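PDB 3IGM: PF14_0633 protein from Plasmodium falciparum, which binds its cognate DNA through an AP2 domain as a domain-swapped dimer and probably acts as a sequence-specific transcription factor. Local coordinates for residues V11-F23 with R31-D43. Sequence-based numbering, arbitrary orientation.
Sequences VSWNKRMCAWLAF and RSRTFHPKHFNMD. With nucleotides of chain B; nucleotides of chain C.
Ser32 lies against the ring of Phe23 on the DNA-facing side of an antiparallel hairpin. Its CB sits over one face of that ring, 3.8 Å from the ring centroid in a CH-pi contact, and OG, set between the backbone N and the carbonyl carbon (chi1 72°), faces the adenine of DA4 of chain B, where it donates to N7 (2.8 Å from OG). CZ of Phe23 reaches the other DNA strand, 3.4 Å from N6 of DA4 of chain C. Next along this face, CD2 of Leu21 lies beside Thr34, while CD1 reaches toward the adenine of chain B. Thr34 meets Met17 tip to tip, CE of Met17 lying 3.5 Å from OG1 of Thr34. Backbone bonds pair Trp20 with Phe35 and Ala22 with Arg33, whose side chains point to the opposite face, where Ala51 and Phe54 of the second subunit pack. The amides of Ser32 and Thr34 each donate to a backbone phosphate of chain B. Where the strands end, CB of Ala19 covers one face of the imidazole of His36, whose NE2 binds another phosphate, and a water joins ND1 of His36 to O of Cys18. SG of Cys18 approaches the Phe40 ring obliquely, 3.7 Å from CE1, and forms a disulfide with Cys18 of the second subunit. A three-stranded antiparallel sheet presenting side chains to the bases and amides to the phosphates is the DNA-reading arrangement of the AP2 domain.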
ATOM      1  N   VAL A  11     -10.910  14.948   5.282  1.00 33.29           N
ATOM      2  CA  VAL A  11      -9.979  13.826   5.282  1.00 32.99           C
ATOM      3  C   VAL A  11     -10.099  13.041   3.987  1.00 33.64           C
ATOM      4  O   VAL A  11     -11.180  12.553   3.648  1.00 33.93           O
ATOM      5  CB  VAL A  11     -10.211  12.864   6.493  1.00 32.86           C
ATOM      6  CG1 VAL A  11      -9.279  11.661   6.422  1.00 30.47           C
ATOM      7  CG2 VAL A  11     -10.052  13.610   7.830  1.00 32.71           C
ATOM      8  N   SER A  12      -8.991  12.898   3.266  1.00 34.10           N
ATOM      9  CA  SER A  12      -9.025  12.170   1.988  1.00 34.61           C
ATOM     10  C   SER A  12      -7.786  11.347   1.720  1.00 35.06           C
ATOM     11  O   SER A  12      -6.671  11.714   2.119  1.00 34.97           O
ATOM     12  CB  SER A  12      -9.298  13.108   0.803  1.00 34.42           C
ATOM     13  OG  SER A  12      -8.445  14.237   0.812  1.00 34.77           O
ATOM     14  N   TRP A  13      -8.010  10.225   1.040  1.00 35.25           N
ATOM     15  CA  TRP A  13      -6.961   9.330   0.614  1.00 35.96           C
ATOM     16  C   TRP A  13      -6.194   9.886  -0.607  1.00 36.38           C
ATOM     17  O   TRP A  13      -6.776  10.153  -1.658  1.00 36.33           O
ATOM     18  CB  TRP A  13      -7.572   7.964   0.297  1.00 35.70           C
ATOM     19  CG  TRP A  13      -6.572   6.890  -0.007  1.00 36.14           C
ATOM     20  CD1 TRP A  13      -6.338   6.309  -1.228  1.00 36.04           C
ATOM     21  CD2 TRP A  13      -5.679   6.248   0.919  1.00 36.18           C
ATOM     22  NE1 TRP A  13      -5.360   5.355  -1.120  1.00 36.17           N
ATOM     23  CE2 TRP A  13      -4.937   5.291   0.184  1.00 36.68           C
ATOM     24  CE3 TRP A  13      -5.433   6.390   2.295  1.00 35.84           C
ATOM     25  CZ2 TRP A  13      -3.965   4.477   0.779  1.00 37.44           C
ATOM     26  CZ3 TRP A  13      -4.466   5.584   2.888  1.00 35.33           C
ATOM     27  CH2 TRP A  13      -3.745   4.636   2.129  1.00 37.49           C
ATOM     28  N   ASN A  14      -4.886  10.056  -0.442  1.00 36.92           N
ATOM     29  CA  ASN A  14      -3.981  10.436  -1.525  1.00 37.09           C
ATOM     30  C   ASN A  14      -3.378   9.153  -2.091  1.00 37.71           C
ATOM     31  O   ASN A  14      -2.588   8.485  -1.426  1.00 37.83           O
ATOM     32  CB  ASN A  14      -2.906  11.396  -0.987  1.00 36.44           C
ATOM     33  CG  ASN A  14      -1.996  11.945  -2.074  1.00 35.38           C
ATOM     34  OD1 ASN A  14      -1.291  11.192  -2.741  1.00 32.95           O
ATOM     35  ND2 ASN A  14      -1.980  13.277  -2.227  1.00 34.63           N
ATOM     36  N   LYS A  15      -3.770   8.796  -3.311  1.00 38.97           N
ATOM     37  CA  LYS A  15      -3.359   7.520  -3.919  1.00 40.27           C
ATOM     38  C   LYS A  15      -1.847   7.399  -4.161  1.00 40.39           C
ATOM     39  O   LYS A  15      -1.237   6.392  -3.778  1.00 40.67           O
ATOM     40  CB  LYS A  15      -4.173   7.222  -5.190  1.00 40.41           C
ATOM     41  CG  LYS A  15      -5.626   6.876  -4.897  1.00 42.20           C
ATOM     42  CD  LYS A  15      -6.470   6.755  -6.153  1.00 44.80           C
ATOM     43  CE  LYS A  15      -7.856   6.222  -5.795  1.00 46.89           C
ATOM     44  NZ  LYS A  15      -8.793   6.156  -6.952  1.00 48.65           N
ATOM     45  N   ARG A  16      -1.238   8.421  -4.765  1.00 41.06           N
ATOM     46  CA  ARG A  16       0.226   8.437  -4.936  1.00 41.29           C
ATOM     47  C   ARG A  16       0.981   8.193  -3.621  1.00 41.25           C
ATOM     48  O   ARG A  16       1.924   7.397  -3.586  1.00 41.61           O
ATOM     49  CB  ARG A  16       0.727   9.736  -5.571  1.00 41.45           C
ATOM     50  CG  ARG A  16       2.243   9.692  -5.823  1.00 43.15           C
ATOM     51  CD  ARG A  16       2.808  10.953  -6.459  1.00 45.88           C
ATOM     52  NE  ARG A  16       2.945  12.109  -5.562  1.00 48.08           N
ATOM     53  CZ  ARG A  16       3.589  12.115  -4.392  1.00 49.55           C
ATOM     54  NH1 ARG A  16       4.135  11.001  -3.900  1.00 50.70           N
ATOM     55  NH2 ARG A  16       3.661  13.242  -3.689  1.00 48.89           N
ATOM     56  N   MET A  17       0.563   8.870  -2.547  1.00 40.85           N
ATOM     57  CA  MET A  17       1.256   8.775  -1.257  1.00 40.46           C
ATOM     58  C   MET A  17       0.865   7.526  -0.485  1.00 40.67           C
ATOM     59  O   MET A  17       1.577   7.092   0.413  1.00 40.42           O
ATOM     60  CB  MET A  17       0.971  10.006  -0.394  1.00 40.48           C
ATOM     61  CG  MET A  17       1.427  11.328  -1.004  1.00 39.60           C
ATOM     62  SD  MET A  17       0.946  12.747   0.001  1.00 38.08           S
ATOM     63  CE  MET A  17       1.944  12.412   1.457  1.00 38.43           C
ATOM     64  N   CYS A  18      -0.281   6.946  -0.829  1.00 41.13           N
ATOM     65  CA  CYS A  18      -0.823   5.856  -0.028  1.00 41.77           C
ATOM     66  C   CYS A  18      -0.990   6.337   1.432  1.00 40.47           C
ATOM     67  O   CYS A  18      -0.524   5.698   2.381  1.00 41.29           O
ATOM     68  CB  CYS A  18       0.088   4.628  -0.137  1.00 42.02           C
ATOM     69  SG  CYS A  18      -0.590   3.127   0.574  1.00 48.81           S
ATOM     70  N   ALA A  19      -1.654   7.482   1.594  1.00 38.92           N
ATOM     71  CA  ALA A  19      -1.852   8.120   2.900  1.00 36.91           C
ATOM     72  C   ALA A  19      -3.121   8.958   2.888  1.00 36.12           C
ATOM     73  O   ALA A  19      -3.540   9.463   1.829  1.00 36.01           O
ATOM     74  CB  ALA A  19      -0.657   9.009   3.244  1.00 36.48           C
ATOM     75  N   TRP A  20      -3.720   9.098   4.072  1.00 34.83           N
ATOM     76  CA  TRP A  20      -4.788  10.044   4.330  1.00 34.08           C
ATOM     77  C   TRP A  20      -4.162  11.392   4.607  1.00 34.07           C
ATOM     78  O   TRP A  20      -3.233  11.485   5.419  1.00 34.03           O
ATOM     79  CB  TRP A  20      -5.582   9.645   5.588  1.00 34.08           C
ATOM     80  CG  TRP A  20      -6.181   8.277   5.543  1.00 32.70           C
ATOM     81  CD1 TRP A  20      -5.679   7.142   6.104  1.00 32.25           C
ATOM     82  CD2 TRP A  20      -7.404   7.904   4.893  1.00 31.78           C
ATOM     83  NE1 TRP A  20      -6.517   6.076   5.840  1.00 31.72           N
ATOM     84  CE2 TRP A  20      -7.581   6.521   5.097  1.00 31.19           C
ATOM     85  CE3 TRP A  20      -8.366   8.611   4.153  1.00 31.41           C
ATOM     86  CZ2 TRP A  20      -8.690   5.819   4.589  1.00 31.69           C
ATOM     87  CZ3 TRP A  20      -9.468   7.907   3.642  1.00 31.28           C
ATOM     88  CH2 TRP A  20      -9.617   6.531   3.870  1.00 30.24           C
ATOM     89  N   LEU A  21      -4.652  12.439   3.947  1.00 33.54           N
ATOM     90  CA  LEU A  21      -4.300  13.782   4.372  1.00 33.65           C
ATOM     91  C   LEU A  21      -5.515  14.468   4.973  1.00 33.48           C
ATOM     92  O   LEU A  21      -6.626  14.367   4.460  1.00 33.78           O
ATOM     93  CB  LEU A  21      -3.670  14.641   3.266  1.00 33.62           C
ATOM     94  CG  LEU A  21      -2.590  14.158   2.293  1.00 34.26           C
ATOM     95  CD1 LEU A  21      -1.850  15.343   1.689  1.00 33.18           C
ATOM     96  CD2 LEU A  21      -1.622  13.148   2.839  1.00 33.58           C
ATOM     97  N   ALA A  22      -5.284  15.122   6.100  1.00 33.48           N
ATOM     98  CA  ALA A  22      -6.283  15.945   6.751  1.00 33.37           C
ATOM     99  C   ALA A  22      -5.995  17.375   6.326  1.00 33.18           C
ATOM    100  O   ALA A  22      -4.907  17.924   6.591  1.00 33.14           O
ATOM    101  CB  ALA A  22      -6.185  15.785   8.278  1.00 32.96           C
ATOM    102  N   PHE A  23      -6.959  17.950   5.622  1.00 33.36           N
ATOM    103  CA  PHE A  23      -6.883  19.309   5.111  1.00 33.41           C
ATOM    104  C   PHE A  23      -7.653  20.204   6.053  1.00 33.95           C
ATOM    105  O   PHE A  23      -8.763  19.878   6.449  1.00 34.54           O
ATOM    106  CB  PHE A  23      -7.454  19.388   3.684  1.00 33.57           C
ATOM    107  CG  PHE A  23      -6.535  18.802   2.644  1.00 32.56           C
ATOM    108  CD1 PHE A  23      -5.644  19.621   1.945  1.00 31.71           C
ATOM    109  CD2 PHE A  23      -6.528  17.431   2.399  1.00 32.02           C
ATOM    110  CE1 PHE A  23      -4.771  19.091   1.010  1.00 31.12           C
ATOM    111  CE2 PHE A  23      -5.651  16.880   1.465  1.00 33.27           C
ATOM    112  CZ  PHE A  23      -4.770  17.715   0.760  1.00 32.59           C
ATOM    113  N   ARG A  31      -4.076  24.044   4.505  1.00 33.52           N
ATOM    114  CA  ARG A  31      -2.906  23.252   4.874  1.00 32.67           C
ATOM    115  C   ARG A  31      -3.287  21.795   4.952  1.00 32.17           C
ATOM    116  O   ARG A  31      -4.466  21.461   4.939  1.00 32.18           O
ATOM    117  CB  ARG A  31      -2.335  23.737   6.218  1.00 32.31           C
ATOM    118  CG  ARG A  31      -1.812  25.175   6.189  1.00 31.52           C
ATOM    119  CD  ARG A  31      -1.199  25.605   7.515  1.00 28.70           C
ATOM    120  NE  ARG A  31       0.116  25.008   7.720  1.00 27.41           N
ATOM    121  CZ  ARG A  31       0.847  25.134   8.829  1.00 27.55           C
ATOM    122  NH1 ARG A  31       0.386  25.832   9.868  1.00 24.82           N
ATOM    123  NH2 ARG A  31       2.045  24.554   8.899  1.00 25.26           N
ATOM    124  N   SER A  32      -2.291  20.919   5.010  1.00 32.23           N
ATOM    125  CA  SER A  32      -2.558  19.487   5.133  1.00 31.62           C
ATOM    126  C   SER A  32      -1.591  18.782   6.072  1.00 31.46           C
ATOM    127  O   SER A  32      -0.435  19.179   6.210  1.00 31.61           O
ATOM    128  CB  SER A  32      -2.561  18.811   3.756  1.00 31.32           C
ATOM    129  OG  SER A  32      -1.254  18.730   3.217  1.00 30.91           O
ATOM    130  N   ARG A  33      -2.085  17.728   6.710  1.00 31.67           N
ATOM    131  CA  ARG A  33      -1.274  16.860   7.551  1.00 31.71           C
ATOM    132  C   ARG A  33      -1.400  15.421   7.043  1.00 31.93           C
ATOM    133  O   ARG A  33      -2.509  14.919   6.825  1.00 31.92           O
ATOM    134  CB  ARG A  33      -1.699  16.987   9.016  1.00 31.16           C
ATOM    135  CG  ARG A  33      -1.051  15.996   9.990  1.00 32.56           C
ATOM    136  CD  ARG A  33       0.337  16.400  10.455  1.00 34.15           C
ATOM    137  NE  ARG A  33       0.357  17.659  11.199  1.00 34.83           N
ATOM    138  CZ  ARG A  33       0.491  17.760  12.522  1.00 35.90           C
ATOM    139  NH1 ARG A  33       0.592  16.682  13.298  1.00 34.71           N
ATOM    140  NH2 ARG A  33       0.531  18.957  13.076  1.00 37.23           N
ATOM    141  N   THR A  34      -0.255  14.773   6.870  1.00 31.50           N
ATOM    142  CA  THR A  34      -0.183  13.450   6.291  1.00 32.30           C
ATOM    143  C   THR A  34      -0.227  12.315   7.329  1.00 33.11           C
ATOM    144  O   THR A  34       0.512  12.334   8.321  1.00 32.67           O
ATOM    145  CB  THR A  34       1.098  13.340   5.437  1.00 32.29           C
ATOM    146  OG1 THR A  34       1.003  14.254   4.325  1.00 32.66           O
ATOM    147  CG2 THR A  34       1.281  11.935   4.926  1.00 31.70           C
ATOM    148  N   PHE A  35      -1.080  11.324   7.068  1.00 33.90           N
ATOM    149  CA  PHE A  35      -1.217  10.145   7.927  1.00 35.01           C
ATOM    150  C   PHE A  35      -1.067   8.848   7.127  1.00 36.46           C
ATOM    151  O   PHE A  35      -2.036   8.359   6.523  1.00 36.59           O
ATOM    152  CB  PHE A  35      -2.573  10.165   8.645  1.00 34.35           C
ATOM    153  CG  PHE A  35      -2.721  11.290   9.634  1.00 32.41           C
ATOM    154  CD1 PHE A  35      -2.384  11.098  10.985  1.00 30.93           C
ATOM    155  CD2 PHE A  35      -3.189  12.532   9.225  1.00 29.42           C
ATOM    156  CE1 PHE A  35      -2.517  12.127  11.906  1.00 29.46           C
ATOM    157  CE2 PHE A  35      -3.331  13.578  10.138  1.00 29.24           C
ATOM    158  CZ  PHE A  35      -2.993  13.372  11.488  1.00 28.44           C
ATOM    159  N   HIS A  36       0.151   8.307   7.111  1.00 37.95           N
ATOM    160  CA  HIS A  36       0.418   7.007   6.489  1.00 39.58           C
ATOM    161  C   HIS A  36      -0.105   5.884   7.379  1.00 40.88           C
ATOM    162  O   HIS A  36      -0.058   6.001   8.615  1.00 40.52           O
ATOM    163  CB  HIS A  36       1.924   6.800   6.292  1.00 39.53           C
ATOM    164  CG  HIS A  36       2.510   7.644   5.207  1.00 39.94           C
ATOM    165  ND1 HIS A  36       2.426   7.305   3.873  1.00 39.25           N
ATOM    166  CD2 HIS A  36       3.176   8.822   5.255  1.00 39.55           C
ATOM    167  CE1 HIS A  36       3.025   8.231   3.148  1.00 40.32           C
ATOM    168  NE2 HIS A  36       3.492   9.160   3.963  1.00 39.67           N
ATOM    169  N   PRO A  37      -0.585   4.783   6.764  1.00 42.20           N
ATOM    170  CA  PRO A  37      -0.884   3.617   7.583  1.00 43.37           C
ATOM    171  C   PRO A  37       0.282   3.325   8.516  1.00 44.86           C
ATOM    172  O   PRO A  37       1.461   3.433   8.126  1.00 45.23           O
ATOM    173  CB  PRO A  37      -1.049   2.497   6.556  1.00 43.39           C
ATOM    174  CG  PRO A  37      -1.528   3.191   5.319  1.00 42.99           C
ATOM    175  CD  PRO A  37      -0.882   4.556   5.336  1.00 42.28           C
ATOM    176  N   LYS A  38      -0.053   2.996   9.753  1.00 46.40           N
ATOM    177  CA  LYS A  38       0.932   2.657  10.764  1.00 47.97           C
ATOM    178  C   LYS A  38       1.820   1.527  10.251  1.00 48.75           C
ATOM    179  O   LYS A  38       1.320   0.564   9.652  1.00 49.02           O
ATOM    180  CB  LYS A  38       0.224   2.250  12.063  1.00 48.32           C
ATOM    181  CG  LYS A  38      -0.976   3.142  12.440  1.00 49.48           C
ATOM    182  CD  LYS A  38      -0.567   4.599  12.682  1.00 51.12           C
ATOM    183  CE  LYS A  38      -1.778   5.467  13.029  1.00 51.31           C
ATOM    184  NZ  LYS A  38      -1.429   6.925  13.032  1.00 51.86           N
ATOM    185  N   HIS A  39       3.129   1.678  10.463  1.00 49.47           N
ATOM    186  CA  HIS A  39       4.141   0.692  10.062  1.00 50.51           C
ATOM    187  C   HIS A  39       4.106   0.349   8.566  1.00 50.78           C
ATOM    188  O   HIS A  39       4.423  -0.785   8.184  1.00 50.92           O
ATOM    189  CB  HIS A  39       4.029  -0.607  10.888  1.00 50.81           C
ATOM    190  CG  HIS A  39       3.848  -0.387  12.361  1.00 52.38           C
ATOM    191  ND1 HIS A  39       4.885  -0.027  13.194  1.00 53.48           N
ATOM    192  CD2 HIS A  39       2.751  -0.491  13.150  1.00 53.43           C
ATOM    193  CE1 HIS A  39       4.436   0.085  14.432  1.00 54.29           C
ATOM    194  NE2 HIS A  39       3.142  -0.190  14.432  1.00 54.44           N
ATOM    195  N   PHE A  40       3.729   1.314   7.722  1.00 50.89           N
ATOM    196  CA  PHE A  40       3.618   1.033   6.290  1.00 51.30           C
ATOM    197  C   PHE A  40       4.944   0.573   5.685  1.00 51.48           C
ATOM    198  O   PHE A  40       4.973  -0.418   4.965  1.00 51.37           O
ATOM    199  CB  PHE A  40       3.036   2.205   5.487  1.00 50.99           C
ATOM    200  CG  PHE A  40       2.868   1.891   4.017  1.00 50.95           C
ATOM    201  CD1 PHE A  40       1.870   1.012   3.588  1.00 50.09           C
ATOM    202  CD2 PHE A  40       3.731   2.436   3.066  1.00 50.25           C
ATOM    203  CE1 PHE A  40       1.716   0.702   2.240  1.00 49.78           C
ATOM    204  CE2 PHE A  40       3.582   2.133   1.707  1.00 50.19           C
ATOM    205  CZ  PHE A  40       2.577   1.258   1.296  1.00 49.52           C
ATOM    206  N   ASN A  41       6.028   1.283   5.997  1.00 52.13           N
ATOM    207  CA  ASN A  41       7.355   0.934   5.494  1.00 52.90           C
ATOM    208  C   ASN A  41       7.769  -0.489   5.871  1.00 53.11           C
ATOM    209  O   ASN A  41       8.097  -1.282   4.989  1.00 53.00           O
ATOM    210  CB  ASN A  41       8.396   1.948   5.974  1.00 53.16           C
ATOM    211  CG  ASN A  41       8.062   3.369   5.557  1.00 54.35           C
ATOM    212  OD1 ASN A  41       7.513   3.609   4.473  1.00 55.48           O
ATOM    213  ND2 ASN A  41       8.386   4.324   6.421  1.00 55.09           N
ATOM    214  N   MET A  42       7.724  -0.804   7.172  1.00 53.41           N
ATOM    215  CA  MET A  42       8.004  -2.158   7.679  1.00 53.71           C
ATOM    216  C   MET A  42       7.219  -3.218   6.907  1.00 53.30           C
ATOM    217  O   MET A  42       7.798  -4.157   6.351  1.00 53.29           O
ATOM    218  CB  MET A  42       7.632  -2.293   9.160  1.00 54.10           C
ATOM    219  CG  MET A  42       8.509  -1.562  10.161  1.00 56.04           C
ATOM    220  SD  MET A  42       8.562  -2.419  11.766  1.00 59.84           S
ATOM    221  CE  MET A  42       6.822  -2.626  12.170  1.00 59.08           C
ATOM    222  N   ASP A  43       5.897  -3.057   6.884  1.00 52.82           N
ATOM    223  CA  ASP A  43       5.003  -4.067   6.314  1.00 52.55           C
ATOM    224  C   ASP A  43       5.081  -4.176   4.788  1.00 52.16           C
ATOM    225  O   ASP A  43       4.873  -5.260   4.238  1.00 52.20           O
ATOM    226  CB  ASP A  43       3.559  -3.858   6.796  1.00 52.39           C
ATOM    227  CG  ASP A  43       3.375  -4.205   8.283  1.00 53.18           C
ATOM    228  OD1 ASP A  43       4.282  -4.836   8.891  1.00 52.65           O
ATOM    229  OD2 ASP A  43       2.314  -3.847   8.848  1.00 53.08           O
TER
ATOM    230  P    DA B   4       1.455  22.966   4.724  1.00 40.64           P
ATOM    231  OP1  DA B   4       1.821  24.086   5.620  1.00 40.78           O
ATOM    232  OP2  DA B   4       0.173  22.240   4.850  1.00 40.82           O
ATOM    233  O5'  DA B   4       1.529  23.507   3.223  1.00 43.57           O
ATOM    234  C5'  DA B   4       2.770  23.995   2.671  1.00 45.19           C
ATOM    235  C4'  DA B   4       2.484  24.563   1.290  1.00 45.98           C
ATOM    236  O4'  DA B   4       2.160  23.485   0.383  1.00 44.83           O
ATOM    237  C3'  DA B   4       1.288  25.505   1.216  1.00 46.85           C
ATOM    238  O3'  DA B   4       1.610  26.520   0.270  1.00 49.55           O
ATOM    239  C2'  DA B   4       0.109  24.623   0.785  1.00 45.62           C
ATOM    240  C1'  DA B   4       0.798  23.528  -0.031  1.00 45.00           C
ATOM    241  N9   DA B   4       0.255  22.173   0.106  1.00 43.20           N
ATOM    242  C8   DA B   4      -0.326  21.596   1.203  1.00 41.79           C
ATOM    243  N7   DA B   4      -0.710  20.351   1.009  1.00 42.31           N
ATOM    244  C5   DA B   4      -0.340  20.080  -0.306  1.00 41.92           C
ATOM    245  C6   DA B   4      -0.466  18.947  -1.142  1.00 41.98           C
ATOM    246  N6   DA B   4      -1.008  17.781  -0.748  1.00 42.07           N
ATOM    247  N1   DA B   4       0.008  19.041  -2.421  1.00 42.34           N
ATOM    248  C2   DA B   4       0.563  20.181  -2.840  1.00 41.18           C
ATOM    249  N3   DA B   4       0.724  21.309  -2.148  1.00 42.88           N
ATOM    250  C4   DA B   4       0.253  21.200  -0.880  1.00 43.28           C
ATOM    251  P    DC B   3       3.324  17.105   7.211  1.00 39.84           P
ATOM    252  OP1  DC B   3       3.558  17.886   8.443  1.00 41.18           O
ATOM    253  OP2  DC B   3       2.243  16.086   7.174  1.00 38.46           O
ATOM    254  O5'  DC B   3       3.118  18.172   6.036  1.00 40.01           O
ATOM    255  C5'  DC B   3       4.118  19.174   5.829  1.00 40.27           C
ATOM    256  C4'  DC B   3       3.875  19.904   4.523  1.00 39.75           C
ATOM    257  O4'  DC B   3       3.917  18.956   3.435  1.00 39.45           O
ATOM    258  C3'  DC B   3       2.499  20.552   4.402  1.00 39.14           C
ATOM    259  O3'  DC B   3       2.646  21.910   4.777  1.00 39.81           O
ATOM    260  C2'  DC B   3       2.098  20.355   2.934  1.00 38.67           C
ATOM    261  C1'  DC B   3       3.257  19.562   2.345  1.00 37.83           C
ATOM    262  N1   DC B   3       2.898  18.456   1.423  1.00 37.70           N
ATOM    263  C2   DC B   3       3.111  18.667   0.047  1.00 37.71           C
ATOM    264  O2   DC B   3       3.575  19.751  -0.352  1.00 39.66           O
ATOM    265  N3   DC B   3       2.804  17.663  -0.802  1.00 36.21           N
ATOM    266  C4   DC B   3       2.308  16.500  -0.349  1.00 35.11           C
ATOM    267  N4   DC B   3       2.044  15.554  -1.265  1.00 33.31           N
ATOM    268  C5   DC B   3       2.073  16.273   1.051  1.00 34.24           C
ATOM    269  C6   DC B   3       2.376  17.274   1.895  1.00 35.26           C
TER
ATOM    270  P    DA C   4      -5.991  10.926  -5.905  1.00 46.62           P
ATOM    271  OP1  DA C   4      -6.812   9.811  -6.416  1.00 48.39           O
ATOM    272  OP2  DA C   4      -4.962  10.667  -4.872  1.00 46.36           O
ATOM    273  O5'  DA C   4      -5.275  11.690  -7.119  1.00 48.14           O
ATOM    274  C5'  DA C   4      -6.061  12.502  -8.025  1.00 47.07           C
ATOM    275  C4'  DA C   4      -5.242  13.502  -8.829  1.00 45.73           C
ATOM    276  O4'  DA C   4      -5.097  14.765  -8.133  1.00 45.12           O
ATOM    277  C3'  DA C   4      -3.818  13.117  -9.174  1.00 46.67           C
ATOM    278  O3'  DA C   4      -3.533  13.730 -10.424  1.00 47.75           O
ATOM    279  C2'  DA C   4      -2.993  13.713  -8.029  1.00 44.79           C
ATOM    280  C1'  DA C   4      -3.742  15.018  -7.777  1.00 44.02           C
ATOM    281  N9   DA C   4      -3.773  15.469  -6.391  1.00 42.87           N
ATOM    282  C8   DA C   4      -4.131  14.702  -5.307  1.00 41.97           C
ATOM    283  N7   DA C   4      -4.104  15.355  -4.172  1.00 41.63           N
ATOM    284  C5   DA C   4      -3.715  16.641  -4.512  1.00 40.92           C
ATOM    285  C6   DA C   4      -3.505  17.809  -3.743  1.00 41.94           C
ATOM    286  N6   DA C   4      -3.663  17.857  -2.410  1.00 42.09           N
ATOM    287  N1   DA C   4      -3.123  18.936  -4.387  1.00 41.96           N
ATOM    288  C2   DA C   4      -2.958  18.888  -5.727  1.00 41.83           C
ATOM    289  N3   DA C   4      -3.127  17.853  -6.551  1.00 41.87           N
ATOM    290  C4   DA C   4      -3.515  16.740  -5.885  1.00 43.08           C
TER
HETATM  291  O   HOH W   1       1.772   4.911   3.211  1.00 50.53           O